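Local coordinates for putative branched-chain amino acid ABC transporter, periplasmic branched-chain amino acid-binding protein (Pseudomonas protegens Pf-5, PDB 4RU0) that probably binds a small solute, such as a branched-chain amino acid, in the periplasm and hands it to an ABC transporter for uptake, at residues Ile268-Ser273 against Lys284-Leu289; Ala397-Trp402 against Leu409-Ile414; Ala250-Ala255 against Leu277-Ala282. All coordinates share one frame; numbering follows the deposited sequence.

Contact 1 of 3, residues Ile268-Ser273 against Lys284-Leu289. With P3G (3,6,9,12,15-pentaoxaheptadecane), chain C.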
loop_
_atom_site.group_PDB
_atom_site.type_symbol
_atom_site.label_atom_id
_atom_site.label_comp_id
_atom_site.label_asym_id
_atom_site.label_seq_id
_atom_site.Cartn_x
_atom_site.Cartn_y
_atom_site.Cartn_z
ATOM N N ILE A 268 3.272 3.221 -6.743
ATOM C CA ILE A 268 2.513 1.992 -6.521
ATOM C C ILE A 268 1.029 2.221 -6.803
ATOM O O ILE A 268 0.304 1.293 -7.139
ATOM C CB ILE A 268 2.696 1.447 -5.093
ATOM C CG1 ILE A 268 2.145 2.425 -4.055
ATOM C CG2 ILE A 268 4.169 1.140 -4.827
ATOM C CD1 ILE A 268 2.016 1.826 -2.678
ATOM N N TRP A 269 0.588 3.470 -6.707
ATOM C CA TRP A 269 -0.795 3.812 -7.023
ATOM C C TRP A 269 -0.946 4.218 -8.485
ATOM O O TRP A 269 -1.916 4.865 -8.869
ATOM C CB TRP A 269 -1.289 4.916 -6.086
ATOM C CG TRP A 269 -1.216 4.461 -4.673
ATOM C CD1 TRP A 269 -0.322 4.857 -3.733
ATOM C CD2 TRP A 269 -2.043 3.472 -4.054
ATOM N NE1 TRP A 269 -0.551 4.193 -2.555
ATOM C CE2 TRP A 269 -1.604 3.335 -2.727
ATOM C CE3 TRP A 269 -3.123 2.698 -4.491
ATOM C CZ2 TRP A 269 -2.201 2.451 -1.829
ATOM C CZ3 TRP A 269 -3.716 1.820 -3.601
ATOM C CH2 TRP A 269 -3.254 1.705 -2.285
ATOM N N ALA A 270 0.029 3.823 -9.293
ATOM C CA ALA A 270 -0.051 3.975 -10.740
ATOM C C ALA A 270 0.465 2.701 -11.390
ATOM O O ALA A 270 1.054 2.736 -12.462
ATOM C CB ALA A 270 0.750 5.191 -11.207
ATOM N N SER A 271 0.237 1.576 -10.724
ATOM C CA SER A 271 0.857 0.315 -11.106
ATOM C C SER A 271 -0.138 -0.743 -11.568
ATOM O O SER A 271 0.219 -1.913 -11.694
ATOM C CB SER A 271 1.667 -0.242 -9.934
ATOM O OG SER A 271 0.827 -0.485 -8.819
ATOM N N SER A 272 -1.378 -0.340 -11.823
ATOM C CA SER A 272 -2.398 -1.289 -12.247
ATOM C C SER A 272 -2.554 -1.367 -13.762
ATOM O O SER A 272 -2.157 -0.461 -14.484
ATOM C CB SER A 272 -3.749 -0.934 -11.633
ATOM O OG SER A 272 -4.782 -1.545 -12.385
ATOM N N SER A 273 -3.154 -2.460 -14.224
ATOM C CA SER A 273 -3.514 -2.635 -15.630
ATOM C C SER A 273 -4.428 -1.511 -16.086
ATOM O O SER A 273 -4.292 -0.983 -17.190
ATOM C CB SER A 273 -4.218 -3.982 -15.851
ATOM O OG SER A 273 -3.455 -5.054 -15.332
ATOM N N LYS A 284 3.586 0.476 -23.786
ATOM C CA LYS A 284 4.493 -0.670 -23.840
ATOM C C LYS A 284 5.859 -0.328 -23.251
ATOM O O LYS A 284 6.501 0.630 -23.674
ATOM C CB LYS A 284 4.665 -1.161 -25.281
ATOM C CG LYS A 284 3.443 -1.844 -25.870
ATOM C CD LYS A 284 3.730 -2.331 -27.283
ATOM C CE LYS A 284 2.601 -3.197 -27.821
ATOM N NZ LYS A 284 2.428 -4.444 -27.024
ATOM N N GLY A 285 6.297 -1.110 -22.271
ATOM C CA GLY A 285 7.593 -0.888 -21.653
ATOM C C GLY A 285 7.524 -0.169 -20.315
ATOM O O GLY A 285 8.491 -0.179 -19.549
ATOM N N TYR A 286 6.381 0.454 -20.043
ATOM C CA TYR A 286 6.133 1.181 -18.796
ATOM C C TYR A 286 6.515 0.393 -17.549
ATOM O O TYR A 286 6.143 -0.771 -17.406
ATOM C CB TYR A 286 4.658 1.573 -18.731
ATOM C CG TYR A 286 4.213 2.265 -17.462
ATOM C CD1 TYR A 286 4.518 3.601 -17.228
ATOM C CD2 TYR A 286 3.461 1.591 -16.513
ATOM C CE1 TYR A 286 4.098 4.240 -16.071
ATOM C CE2 TYR A 286 3.034 2.220 -15.358
ATOM C CZ TYR A 286 3.354 3.542 -15.142
ATOM O OH TYR A 286 2.924 4.166 -13.993
ATOM N N LEU A 287 7.275 1.028 -16.661
ATOM C CA LEU A 287 7.640 0.413 -15.387
ATOM C C LEU A 287 6.735 0.903 -14.255
ATOM O O LEU A 287 6.189 2.011 -14.317
ATOM C CB LEU A 287 9.096 0.711 -15.038
ATOM C CG LEU A 287 10.151 0.313 -16.071
ATOM C CD1 LEU A 287 11.554 0.552 -15.531
ATOM C CD2 LEU A 287 9.962 -1.132 -16.476
ATOM N N ALA A 288 6.587 0.086 -13.216
ATOM C CA ALA A 288 5.839 0.504 -12.033
ATOM C C ALA A 288 6.340 -0.202 -10.781
ATOM O O ALA A 288 6.763 -1.356 -10.841
ATOM C CB ALA A 288 4.354 0.247 -12.225
ATOM N N LEU A 289 6.304 0.505 -9.654
ATOM C CA LEU A 289 6.647 -0.084 -8.364
ATOM C C LEU A 289 5.422 -0.766 -7.762
ATOM O O LEU A 289 4.291 -0.333 -7.983
ATOM C CB LEU A 289 7.184 0.987 -7.405
ATOM C CG LEU A 289 8.458 1.725 -7.817
ATOM C CD1 LEU A 289 8.647 2.987 -6.979
ATOM C CD2 LEU A 289 9.667 0.826 -7.690
HETATM O O3 P3G C . -8.066 0.952 -2.572
HETATM C C7 P3G C . -7.216 1.534 -1.600
HETATM C C8 P3G C . -7.549 3.008 -1.470
HETATM O O4 P3G C . -6.395 3.693 -1.001
HETATM C C9 P3G C . -6.254 4.961 -1.615
HETATM C C10 P3G C . -4.799 5.134 -1.990
HETATM O O5 P3G C . -4.466 6.509 -1.936
HETATM C C11 P3G C . -3.812 6.930 -3.116
HETATM C C12 P3G C . -3.763 8.446 -3.141
HETATM O O6 P3G C . -4.263 8.912 -4.380
HETATM C C13 P3G C . -4.559 10.289 -4.347
HETATM C C14 P3G C . -6.046 10.463 -4.173
HETATM O O7 P3G C . -6.318 11.799 -3.781
#
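Ile268 and Leu289 face each other with their CA atoms 5.0 Å apart, and Ser271 lies similarly close to Ala288, so the irregular loop 268-273 runs beside Ala288 and Leu289 of strand 287-290. Backbone meets backbone through a CA-H...O contact, Ile268 CA to Leu289 O at 3.3 Å with an angle of 157° at the hydrogen. The one conventional hydrogen bond across the pair comes from a side chain: Tyr286 OH donates to Ala270 O over 2.8 Å, the acceptor lying in the plane of the ring at its edge. Tyrosine suits this place because its ring, started toward the loop by CG anti to the backbone N (chi1 177°), reaches from just before strand 287-290 to the carbonyl of buried Ala270.

This is the beta-alpha-beta crossover of a Rossmann-like domain, in which strand 264-266 leads through the short helix 273-276 to the parallel strand 287-290. Small side chains meet here. Ser271 CB rests on Ala288 CB at 3.6 Å, while Ser271 OG donates back to Ile268 O. Ser272 caps the following helix through Glu274 N.

Trp269 turns away to the ligand pocket. C10 of the bound pentaoxaheptadecane sits 3.5 Å above one ring face and Ile268 CG1 against the opposite face, while Gly135 O receives the indole N-H.

Contact 2 of 3, residues Ala397-Trp402 against Leu409-Ile414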
loop_
_atom_site.group_PDB
_atom_site.type_symbol
_atom_site.label_atom_id
_atom_site.label_comp_id
_atom_site.label_asym_id
_atom_site.label_seq_id
_atom_site.Cartn_x
_atom_site.Cartn_y
_atom_site.Cartn_z
ATOM N N ALA A 397 9.874 -2.614 -2.270
ATOM C CA ALA A 397 8.957 -2.749 -3.397
ATOM C C ALA A 397 9.619 -3.516 -4.528
ATOM O O ALA A 397 10.841 -3.630 -4.574
ATOM C CB ALA A 397 8.501 -1.387 -3.886
ATOM N N ARG A 398 8.805 -4.034 -5.439
ATOM C CA ARG A 398 9.313 -4.696 -6.630
ATOM C C ARG A 398 8.941 -3.898 -7.869
ATOM O O ARG A 398 7.936 -3.188 -7.879
ATOM C CB ARG A 398 8.768 -6.122 -6.734
ATOM C CG ARG A 398 9.228 -7.041 -5.619
ATOM C CD ARG A 398 8.576 -8.408 -5.719
ATOM N NE ARG A 398 8.968 -9.127 -6.927
ATOM C CZ ARG A 398 9.942 -10.031 -6.977
ATOM N NH1 ARG A 398 10.629 -10.327 -5.882
ATOM N NH2 ARG A 398 10.231 -10.639 -8.120
ATOM N N VAL A 399 9.759 -4.010 -8.907
ATOM C CA VAL A 399 9.482 -3.340 -10.169
ATOM C C VAL A 399 8.864 -4.325 -11.153
ATOM O O VAL A 399 9.337 -5.449 -11.295
ATOM C CB VAL A 399 10.758 -2.734 -10.774
ATOM C CG1 VAL A 399 10.434 -1.953 -12.045
ATOM C CG2 VAL A 399 11.461 -1.852 -9.747
ATOM N N GLN A 400 7.793 -3.912 -11.817
ATOM C CA GLN A 400 7.197 -4.741 -12.851
ATOM C C GLN A 400 7.002 -3.934 -14.128
ATOM O O GLN A 400 6.789 -2.719 -14.074
ATOM C CB GLN A 400 5.869 -5.335 -12.378
ATOM C CG GLN A 400 4.816 -4.311 -12.031
ATOM C CD GLN A 400 3.575 -4.948 -11.457
ATOM O OE1 GLN A 400 3.641 -6.014 -10.846
ATOM N NE2 GLN A 400 2.429 -4.301 -11.651
ATOM N N GLN A 401 7.082 -4.617 -15.271
ATOM C CA GLN A 401 7.051 -3.960 -16.575
ATOM C C GLN A 401 5.825 -4.357 -17.397
ATOM O O GLN A 401 5.448 -5.532 -17.442
ATOM C CB GLN A 401 8.333 -4.279 -17.351
ATOM C CG GLN A 401 8.411 -3.657 -18.734
ATOM C CD GLN A 401 9.830 -3.637 -19.273
ATOM O OE1 GLN A 401 10.577 -4.603 -19.118
ATOM N NE2 GLN A 401 10.214 -2.526 -19.890
ATOM N N TRP A 402 5.217 -3.370 -18.049
ATOM C CA TRP A 402 3.992 -3.572 -18.821
ATOM C C TRP A 402 4.280 -3.770 -20.311
ATOM O O TRP A 402 5.001 -2.972 -20.917
ATOM C CB TRP A 402 3.070 -2.373 -18.607
ATOM C CG TRP A 402 1.774 -2.412 -19.348
ATOM C CD1 TRP A 402 1.411 -1.622 -20.402
ATOM C CD2 TRP A 402 0.655 -3.265 -19.079
ATOM N NE1 TRP A 402 0.135 -1.935 -20.806
ATOM C CE2 TRP A 402 -0.349 -2.942 -20.015
ATOM C CE3 TRP A 402 0.407 -4.276 -18.142
ATOM C CZ2 TRP A 402 -1.584 -3.591 -20.039
ATOM C CZ3 TRP A 402 -0.817 -4.921 -18.170
ATOM C CH2 TRP A 402 -1.799 -4.574 -19.113
ATOM N N LEU A 409 7.609 -9.147 -13.624
ATOM C CA LEU A 409 8.558 -8.754 -12.589
ATOM C C LEU A 409 9.972 -8.691 -13.158
ATOM O O LEU A 409 10.459 -9.664 -13.728
ATOM C CB LEU A 409 8.500 -9.723 -11.409
ATOM C CG LEU A 409 7.243 -9.617 -10.549
ATOM C CD1 LEU A 409 7.196 -10.714 -9.489
ATOM C CD2 LEU A 409 7.179 -8.242 -9.904
ATOM N N ILE A 410 10.621 -7.540 -13.015
ATOM C CA ILE A 410 11.987 -7.385 -13.501
ATOM C C ILE A 410 12.961 -6.996 -12.394
ATOM O O ILE A 410 14.061 -6.522 -12.669
ATOM C CB ILE A 410 12.075 -6.334 -14.624
ATOM C CG1 ILE A 410 11.651 -4.963 -14.110
ATOM C CG2 ILE A 410 11.218 -6.747 -15.813
ATOM C CD1 ILE A 410 11.804 -3.860 -15.130
ATOM N N SER A 411 12.560 -7.189 -11.141
ATOM C CA SER A 411 13.470 -6.955 -10.026
ATOM C C SER A 411 13.099 -7.792 -8.819
ATOM O O SER A 411 11.967 -8.258 -8.693
ATOM C CB SER A 411 13.487 -5.472 -9.634
ATOM O OG SER A 411 12.548 -5.199 -8.604
ATOM N N GLU A 412 14.067 -7.976 -7.928
ATOM C CA GLU A 412 13.797 -8.529 -6.610
ATOM C C GLU A 412 13.214 -7.436 -5.730
ATOM O O GLU A 412 12.888 -6.345 -6.210
ATOM C CB GLU A 412 15.072 -9.083 -5.974
ATOM C CG GLU A 412 15.949 -9.873 -6.922
ATOM C CD GLU A 412 15.345 -11.206 -7.299
ATOM O OE1 GLU A 412 14.460 -11.693 -6.561
ATOM O OE2 GLU A 412 15.758 -11.768 -8.336
ATOM N N TRP A 413 13.091 -7.721 -4.439
ATOM C CA TRP A 413 12.690 -6.694 -3.498
ATOM C C TRP A 413 13.815 -5.679 -3.350
ATOM O O TRP A 413 14.947 -6.026 -3.018
ATOM C CB TRP A 413 12.325 -7.299 -2.141
ATOM C CG TRP A 413 11.078 -8.133 -2.165
ATOM C CD1 TRP A 413 11.005 -9.494 -2.195
ATOM C CD2 TRP A 413 9.724 -7.659 -2.172
ATOM N NE1 TRP A 413 9.695 -9.899 -2.214
ATOM C CE2 TRP A 413 8.887 -8.794 -2.200
ATOM C CE3 TRP A 413 9.139 -6.388 -2.155
ATOM C CZ2 TRP A 413 7.494 -8.696 -2.210
ATOM C CZ3 TRP A 413 7.754 -6.292 -2.166
ATOM C CH2 TRP A 413 6.949 -7.439 -2.189
ATOM N N ILE A 414 13.489 -4.422 -3.629
ATOM C CA ILE A 414 14.408 -3.313 -3.446
ATOM C C ILE A 414 14.124 -2.634 -2.109
ATOM O O ILE A 414 13.088 -1.987 -1.947
ATOM C CB ILE A 414 14.273 -2.275 -4.579
ATOM C CG1 ILE A 414 14.254 -2.965 -5.948
ATOM C CG2 ILE A 414 15.374 -1.230 -4.486
ATOM C CD1 ILE A 414 15.530 -3.700 -6.290
#
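Two backbone hydrogen bonds tie Ala397 to Ile414, the shorter and straighter running from Ile414 N to Ala397 O at 2.9 Å with an angle of 172° at the hydrogen. The return bond, from Ala397 N to Ile414 O, is longer at 3.3 Å. Farther along, Ile410 N donates to Val399 O, but between these points the register shifts by two residues and a side chain takes over. Ser411 OG accepts the N-H of Val399 (N to OG 3.0 Å) and itself donates to Glu412 O, in the carbonyl plane and on a lone pair. Serine fits here, since one small hydroxyl can both receive and give a bond where the slip of register breaks the backbone ladder.

Arg398 crosses Trp413 at about a right angle. Its CG lies 3.6 Å from the centroid of the six-membered ring as a CH-pi contact, and the bend at chi3 (65°) sets NE beside the Leu409 methyls, CD1 and CD2. CZ stands over the five-membered ring, 5.0 Å from its centroid, a cation-pi contact in which the guanidinium is tilted 76° to the indole. Ser411 O approaches one guanidinium face without a hydrogen bond, and Leu409 CD1 lies 3.3 Å from Arg398 NH2. An alanine in place of Trp413 would probably leave the Arg398 chain without the aromatic face it rests on and its guanidinium freer to turn.

Elsewhere, Val399 CG1 meets Ile410 CG1 at 3.8 Å, branched side chains both of which also touch Tyr167 of helix 157-172. Gln401 packs its CB by Ile410 and sends NE2 to Gly285 O. Strands 396-402 and 407-415 thus make an antiparallel beta hairpin with an irregular second strand, which ends the mixed sheet of this lobe.

Contact 3 of 3, residues Ala250-Ala255 against Leu277-Ala282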
loop_
_atom_site.group_PDB
_atom_site.type_symbol
_atom_site.label_atom_id
_atom_site.label_comp_id
_atom_site.label_asym_id
_atom_site.label_seq_id
_atom_site.Cartn_x
_atom_site.Cartn_y
_atom_site.Cartn_z
ATOM N N ALA A 250 -0.596 10.875 -18.877
ATOM C CA ALA A 250 0.849 11.072 -18.758
ATOM C C ALA A 250 1.600 10.182 -19.747
ATOM O O ALA A 250 2.523 10.631 -20.433
ATOM C CB ALA A 250 1.318 10.795 -17.336
ATOM N N VAL A 251 1.189 8.922 -19.825
ATOM C CA VAL A 251 1.845 7.971 -20.707
ATOM C C VAL A 251 1.598 8.319 -22.180
ATOM O O VAL A 251 2.547 8.369 -22.970
ATOM C CB VAL A 251 1.381 6.540 -20.405
ATOM C CG1 VAL A 251 2.092 5.554 -21.298
ATOM C CG2 VAL A 251 1.648 6.213 -18.941
ATOM N N LYS A 252 0.339 8.576 -22.535
ATOM C CA LYS A 252 -0.023 8.995 -23.888
ATOM C C LYS A 252 0.754 10.230 -24.334
ATOM O O LYS A 252 1.190 10.328 -25.485
ATOM C CB LYS A 252 -1.515 9.307 -23.992
ATOM C CG LYS A 252 -2.457 8.126 -24.011
ATOM C CD LYS A 252 -3.893 8.640 -24.080
ATOM C CE LYS A 252 -4.911 7.525 -23.943
ATOM N NZ LYS A 252 -6.294 8.067 -23.784
ATOM N N THR A 253 0.899 11.182 -23.424
ATOM C CA THR A 253 1.561 12.433 -23.754
ATOM C C THR A 253 3.062 12.207 -23.894
ATOM O O THR A 253 3.698 12.763 -24.793
ATOM C CB THR A 253 1.279 13.510 -22.696
ATOM O OG1 THR A 253 -0.133 13.594 -22.482
ATOM C CG2 THR A 253 1.786 14.868 -23.160
ATOM N N ALA A 254 3.619 11.377 -23.014
ATOM C CA ALA A 254 5.032 11.025 -23.082
ATOM C C ALA A 254 5.380 10.463 -24.462
ATOM O O ALA A 254 6.370 10.868 -25.075
ATOM C CB ALA A 254 5.385 10.019 -21.995
ATOM N N ALA A 255 4.558 9.536 -24.946
ATOM C CA ALA A 255 4.789 8.925 -26.250
ATOM C C ALA A 255 4.673 9.972 -27.352
ATOM O O ALA A 255 5.457 9.979 -28.297
ATOM C CB ALA A 255 3.819 7.789 -26.488
ATOM N N LEU A 277 -3.896 0.443 -19.454
ATOM C CA LEU A 277 -4.714 -0.049 -20.569
ATOM C C LEU A 277 -5.342 1.064 -21.429
ATOM O O LEU A 277 -5.356 0.945 -22.650
ATOM C CB LEU A 277 -5.815 -0.980 -20.051
ATOM C CG LEU A 277 -5.405 -2.435 -19.819
ATOM C CD1 LEU A 277 -6.474 -3.176 -19.051
ATOM C CD2 LEU A 277 -5.116 -3.137 -21.140
ATOM N N PRO A 278 -5.859 2.146 -20.808
ATOM C CA PRO A 278 -6.432 3.188 -21.673
ATOM C C PRO A 278 -5.406 3.870 -22.580
ATOM O O PRO A 278 -5.788 4.461 -23.586
ATOM C CB PRO A 278 -7.009 4.197 -20.675
ATOM C CG PRO A 278 -7.221 3.421 -19.421
ATOM C CD PRO A 278 -6.098 2.440 -19.381
ATOM N N ALA A 279 -4.128 3.779 -22.227
ATOM C CA ALA A 279 -3.066 4.404 -23.010
ATOM C C ALA A 279 -2.730 3.592 -24.253
ATOM O O ALA A 279 -1.987 4.055 -25.121
ATOM C CB ALA A 279 -1.823 4.591 -22.158
ATOM N N GLY A 280 -3.272 2.379 -24.340
ATOM C CA GLY A 280 -3.008 1.519 -25.480
ATOM C C GLY A 280 -1.539 1.171 -25.619
ATOM O O GLY A 280 -0.822 1.065 -24.624
ATOM N N ALA A 281 -1.086 1.021 -26.862
ATOM C CA ALA A 281 0.264 0.547 -27.149
ATOM C C ALA A 281 1.342 1.576 -26.819
ATOM O O ALA A 281 2.528 1.251 -26.811
ATOM C CB ALA A 281 0.370 0.130 -28.608
ATOM N N ALA A 282 0.938 2.811 -26.546
ATOM C CA ALA A 282 1.890 3.834 -26.106
ATOM C C ALA A 282 2.494 3.504 -24.739
ATOM O O ALA A 282 3.504 4.087 -24.344
ATOM C CB ALA A 282 1.219 5.200 -26.062
#
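Methyl touches methyl where Ala255 CB meets Ala282 CB at 3.7 Å, and with Val251 and Lys252 against Ala279 this brings helix 250-255 up to the 3-10 turns of 277-282. No hydrogen bond crosses this contact. Val251 places CG1 anti to its backbone N (chi1 -178°), and that methyl lies 3.7 Å from Ala282 O and 4.1 Å from Ala279 CB. Lys252 works along its aliphatic length: CG packs 4.0 Å from Ala279 CB, and the extended chain carries CE to 3.2 Å from Pro278 O. The ammonium nitrogen is farther from that oxygen, at 3.6 Å, and makes no hydrogen bond with it, so the CE methylene, probably polarised by the adjacent ammonium, meets the carbonyl.

The residue types follow from the close approach. Val251 and Ala255 are one helical turn apart, and so share a face of their helix; Ala279 and Ala282 are three residues apart, across the bend at Gly280, and both point their CB toward the helix. With only methyls at Ala255, Ala279 and Ala282 the backbones can approach closely: Lys252 CA is 5.6 Å from Ala279 CA. Gly280 suits its positive phi (61°), and its N-H bonds to Leu277 O.

Around this first shell, Ala250, Thr253 and Ala254 pack on Trp227 of helix 224-233, while Val251 also touches Ala283. Thr253 returns its hydroxyl to Val249 O within the helix. Helix 246-256 joins the parallel strands 237-241 and 264-266, and the 3-10 turns lead into strand 287-290, so the contact links successive connections of a Rossmann-like alpha/beta domain, as in periplasmic binding proteins.

In the fold
Contacts 1 and 2 are side by side in one sheet, their centres about 10 Å apart, because strands 287-290 and 396-402 are neighbours. Backbone hydrogen bonds between Trp402 and both Gly285 and Tyr286 join them, and Leu287 CD2 packs on Ile410 CD1 at 3.6 Å. Contact 3 lies about 12 Å from contact 1, centre to centre, touching it where Val251 CG2 meets Tyr286 CD1 at 4.2 Å. Its centre is about 20 Å from that of contact 2, yet Leu277 CD2 still reaches Trp402 CZ2 at 3.7 Å. Of the three, contact 1 alone contributes to the pocket of the bound pentaoxaheptadecane, through Trp269; Tyr41, Tyr192 and Trp243 are the pocket's other residues.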